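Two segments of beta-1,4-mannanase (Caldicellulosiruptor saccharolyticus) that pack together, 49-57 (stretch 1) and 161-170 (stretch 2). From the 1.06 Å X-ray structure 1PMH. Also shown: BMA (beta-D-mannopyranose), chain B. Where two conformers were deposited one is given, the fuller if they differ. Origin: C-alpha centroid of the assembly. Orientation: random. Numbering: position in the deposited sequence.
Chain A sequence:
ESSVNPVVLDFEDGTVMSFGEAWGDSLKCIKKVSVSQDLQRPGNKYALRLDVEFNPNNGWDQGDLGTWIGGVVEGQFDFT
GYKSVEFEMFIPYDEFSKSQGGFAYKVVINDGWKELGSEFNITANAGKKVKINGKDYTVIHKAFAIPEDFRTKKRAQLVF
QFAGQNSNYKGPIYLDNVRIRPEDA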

# COMPACT_ATOMS: atom_id res chain seq x y z
N ARG A 49 0.18 -8.39 4.73
CA ARG A 49 1.57 -8.38 5.16
C ARG A 49 2.50 -8.51 3.96
O ARG A 49 2.41 -9.50 3.20
CB ARG A 49 1.81 -9.54 6.16
CG ARG A 49 3.25 -9.61 6.64
CD ARG A 49 3.43 -10.67 7.71
NE ARG A 49 4.85 -10.89 7.97
CZ ARG A 49 5.40 -11.15 9.12
NH1 ARG A 49 4.69 -11.33 10.22
NH2 ARG A 49 6.71 -11.32 9.12
N LEU A 50 3.43 -7.58 3.84
CA LEU A 50 4.47 -7.57 2.81
C LEU A 50 5.78 -7.78 3.53
O LEU A 50 6.22 -6.95 4.30
CB LEU A 50 4.48 -6.21 2.11
CG LEU A 50 3.15 -5.69 1.58
CD1 LEU A 50 3.31 -4.27 1.01
CD2 LEU A 50 2.55 -6.65 0.59
N ASP A 51 6.40 -8.93 3.31
CA ASP A 51 7.76 -9.15 3.86
C ASP A 51 8.75 -8.58 2.90
O ASP A 51 8.78 -9.02 1.76
CB ASP A 51 7.97 -10.65 4.08
CG ASP A 51 7.06 -11.17 5.16
OD1 ASP A 51 7.19 -10.65 6.30
OD2 ASP A 51 6.22 -12.05 4.93
N VAL A 52 9.46 -7.52 3.30
CA VAL A 52 10.38 -6.79 2.43
C VAL A 52 11.81 -6.98 2.93
O VAL A 52 12.08 -7.22 4.12
CB VAL A 52 10.02 -5.30 2.27
CG1 VAL A 52 8.59 -5.13 1.95
CG2 VAL A 52 10.38 -4.49 3.49
N GLU A 53 12.72 -6.80 1.98
CA GLU A 53 14.13 -6.69 2.25
C GLU A 53 14.72 -5.58 1.40
O GLU A 53 14.60 -5.61 0.18
CB GLU A 53 14.86 -8.00 1.94
CG GLU A 53 14.30 -9.25 2.61
CD GLU A 53 15.10 -10.49 2.30
OE1 GLU A 53 16.24 -10.38 1.80
OE2 GLU A 53 14.60 -11.59 2.62
N PHE A 54 15.33 -4.60 2.05
CA PHE A 54 15.99 -3.52 1.35
C PHE A 54 17.49 -3.67 1.51
O PHE A 54 17.95 -4.11 2.56
CB PHE A 54 15.53 -2.15 1.84
CG PHE A 54 14.05 -1.86 1.68
CD1 PHE A 54 13.39 -2.18 0.52
CD2 PHE A 54 13.37 -1.25 2.69
CE1 PHE A 54 12.05 -1.81 0.38
CE2 PHE A 54 12.04 -0.89 2.55
CZ PHE A 54 11.39 -1.20 1.40
N ASN A 55 18.22 -3.25 0.47
CA ASN A 55 19.69 -3.27 0.46
C ASN A 55 20.24 -1.86 0.66
O ASN A 55 19.90 -0.94 -0.08
CB ASN A 55 20.11 -3.79 -0.91
CG ASN A 55 21.61 -4.10 -0.98
OD1 ASN A 55 22.40 -3.35 -0.45
ND2 ASN A 55 21.96 -5.24 -1.58
N PRO A 56 21.07 -1.68 1.69
CA PRO A 56 21.48 -0.31 2.02
C PRO A 56 22.37 0.39 0.97
O PRO A 56 22.54 1.59 0.99
CB PRO A 56 22.21 -0.52 3.36
CG PRO A 56 22.72 -1.93 3.28
CD PRO A 56 21.60 -2.70 2.63
N ASN A 57 22.93 -0.39 0.06
CA ASN A 57 23.73 0.17 -1.01
C ASN A 57 22.92 0.63 -2.21
O ASN A 57 23.48 1.17 -3.16
CB ASN A 57 24.73 -0.88 -1.48
CG ASN A 57 25.69 -1.28 -0.36
OD1 ASN A 57 26.25 -0.40 0.31
ND2 ASN A 57 25.81 -2.47 -0.02
C1 BMA B . 10.53 6.20 -10.54
C2 BMA B . 9.76 4.94 -10.29
C3 BMA B . 9.41 4.34 -11.65
C4 BMA B . 8.70 5.40 -12.52
C5 BMA B . 9.48 6.70 -12.56
C6 BMA B . 8.67 7.76 -13.28
O2 BMA B . 8.58 5.24 -9.58
O3 BMA B . 8.65 3.14 -11.44
O4 BMA B . 8.71 4.98 -13.86
O5 BMA B . 9.75 7.15 -11.26
O6 BMA B . 9.49 8.85 -13.48
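Stretch 2 (161-170) QFAGQNSNYK

The most unusual feature of this contact is a glycine packed against the face of a phenylalanine ring. Gly164 CA sits 3.7 Å from the centroid of the Phe54 ring, only 12° off the ring normal, a CH-pi contact over the face. Gly164 N is 3.5 Å from Phe54 CE1 on the same face. There is no room here for a side chain: an ideal CB on Gly164 would point toward stretch 1 and lie 2.7 Å from Phe54 CG, a clash.

Stretch 1 is extended from Arg49 through Asn55, with strand at 49-53; Pro56 and Asn57 leave the extended conformation. Stretch 2 is strand at 161-165, then loop through Tyr169, with Lys170 again in strand conformation. Asn166 turns the chain, with phi/psi of 55/39°. The return segment after this turn runs antiparallel to stretch 1. Its register is set by Lys170 beside Glu53, CA to CA 4.3 Å, and Asn166 beside Pro56, CA to CA 4.1 Å.

Glu53 and Lys170 form an antiparallel, non-hydrogen-bonded bridge pair. Their side chains share one face of the sheet, and Glu53 OE1 makes a long salt bridge to Lys170 NZ at 3.9 Å. Next to this pair, Phe54 N donates to Tyr169 O at 2.9 Å, the one direct hydrogen bond between the stretches. Lys170 CA approaches Val52 O at 3.3 Å in a CA-H...O contact.

Beyond Phe54 the regular pairing is lost. Ser167 O lies 3.0 Å from Pro56 N, but proline has no hydrogen to share. A water bridges the two stretches nearby: it donates to Asn55 O at 2.8 Å and accepts from Ser167 N at 3.0 Å. At the end of the contact, Asn166 CA makes a second CA-H...O contact, 3.3 Å from Pro56 O.

Phe54 has the largest area covered by the other stretch. Ser167 OG lies at the edge of its ring, 3.4 Å from Phe54 CD2. That hydroxyl also accepts from the backbone of its own loop, with Tyr169 N 3.0 Å from Ser167 OG. Tyr169 CB is 4.1 Å from Phe54 CD2. Val52 CG2 meets the edge of the Tyr169 ring, 3.8 Å from Tyr169 CD2. Further back along both strands, Leu50 CD1 packs 3.6 Å from Phe162 CE1.

Gln161 does not touch stretch 1. It binds the mannose: BMA O2 donates to Gln161 OE1 at 2.6 Å, and Gln161 NE2 donates to BMA O3 at 3.0 Å.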

# COMPACT_ATOMS: atom_id res chain seq x y z
N GLN A 161 3.90 1.09 -5.02
CA GLN A 161 5.31 0.95 -5.21
C GLN A 161 6.02 1.26 -3.89
O GLN A 161 5.68 2.22 -3.25
CB GLN A 161 5.81 1.86 -6.31
CG GLN A 161 7.30 1.71 -6.57
CD GLN A 161 7.71 2.57 -7.74
OE1 GLN A 161 8.30 3.65 -7.55
NE2 GLN A 161 7.41 2.14 -8.94
N PHE A 162 7.01 0.43 -3.54
CA PHE A 162 7.86 0.67 -2.41
C PHE A 162 9.28 0.71 -2.91
O PHE A 162 9.66 -0.12 -3.73
CB PHE A 162 7.71 -0.46 -1.39
CG PHE A 162 6.37 -0.55 -0.78
CD1 PHE A 162 5.35 -1.26 -1.39
CD2 PHE A 162 6.10 0.10 0.43
CE1 PHE A 162 4.08 -1.27 -0.83
CE2 PHE A 162 4.80 0.07 0.95
CZ PHE A 162 3.84 -0.64 0.34
N ALA A 163 10.10 1.60 -2.37
CA ALA A 163 11.51 1.62 -2.78
C ALA A 163 12.38 1.97 -1.60
O ALA A 163 12.28 3.05 -1.02
CB ALA A 163 11.76 2.63 -3.92
N GLY A 164 13.26 1.05 -1.25
CA GLY A 164 14.24 1.36 -0.21
C GLY A 164 15.20 2.46 -0.68
O GLY A 164 15.71 2.42 -1.79
N GLN A 165 15.46 3.41 0.18
CA GLN A 165 16.39 4.51 -0.12
C GLN A 165 17.55 4.40 0.85
O GLN A 165 17.57 4.91 1.95
CB GLN A 165 15.70 5.86 -0.00
CG GLN A 165 14.60 6.11 -1.03
CD GLN A 165 13.96 7.44 -0.90
OE1 GLN A 165 13.05 7.58 -0.07
NE2 GLN A 165 14.41 8.41 -1.63
N ASN A 166 18.53 3.60 0.42
CA ASN A 166 19.67 3.25 1.27
C ASN A 166 19.21 2.65 2.58
O ASN A 166 19.82 2.86 3.61
CB ASN A 166 20.62 4.43 1.49
CG ASN A 166 21.00 5.08 0.19
OD1 ASN A 166 21.51 4.39 -0.67
ND2 ASN A 166 20.59 6.32 -0.03
N SER A 167 18.15 1.83 2.55
CA SER A 167 17.64 1.16 3.74
C SER A 167 18.23 -0.24 3.87
O SER A 167 18.43 -0.95 2.89
CB SER A 167 16.12 1.04 3.64
OG SER A 167 15.56 0.32 4.73
N ASN A 168 18.41 -0.67 5.12
CA ASN A 168 18.70 -2.07 5.44
C ASN A 168 17.55 -2.76 6.16
O ASN A 168 17.74 -3.84 6.76
CB ASN A 168 19.99 -2.23 6.24
CG ASN A 168 19.96 -1.57 7.58
OD1 ASN A 168 18.94 -0.93 7.94
ND2 ASN A 168 20.95 -1.64 8.36
N TYR A 169 16.35 -2.18 6.11
CA TYR A 169 15.21 -2.82 6.77
C TYR A 169 14.86 -4.15 6.12
O TYR A 169 14.73 -4.22 4.91
CB TYR A 169 14.01 -1.84 6.72
CG TYR A 169 12.77 -2.37 7.42
CD1 TYR A 169 12.71 -2.48 8.80
CD2 TYR A 169 11.71 -2.88 6.70
CE1 TYR A 169 11.61 -2.99 9.42
CE2 TYR A 169 10.58 -3.38 7.33
CZ TYR A 169 10.54 -3.47 8.69
OH TYR A 169 9.49 -4.00 9.36
N LYS A 170 14.67 -5.17 6.95
CA LYS A 170 14.21 -6.49 6.54
C LYS A 170 13.14 -6.85 7.53
O LYS A 170 13.41 -7.14 8.68
CB LYS A 170 15.35 -7.49 6.57
CG LYS A 170 16.46 -7.11 5.60
CD LYS A 170 17.44 -8.24 5.46
CE LYS A 170 18.68 -7.91 4.65
NZ LYS A 170 19.21 -9.10 3.89
O HOH W 1 17.44 0.41 0.05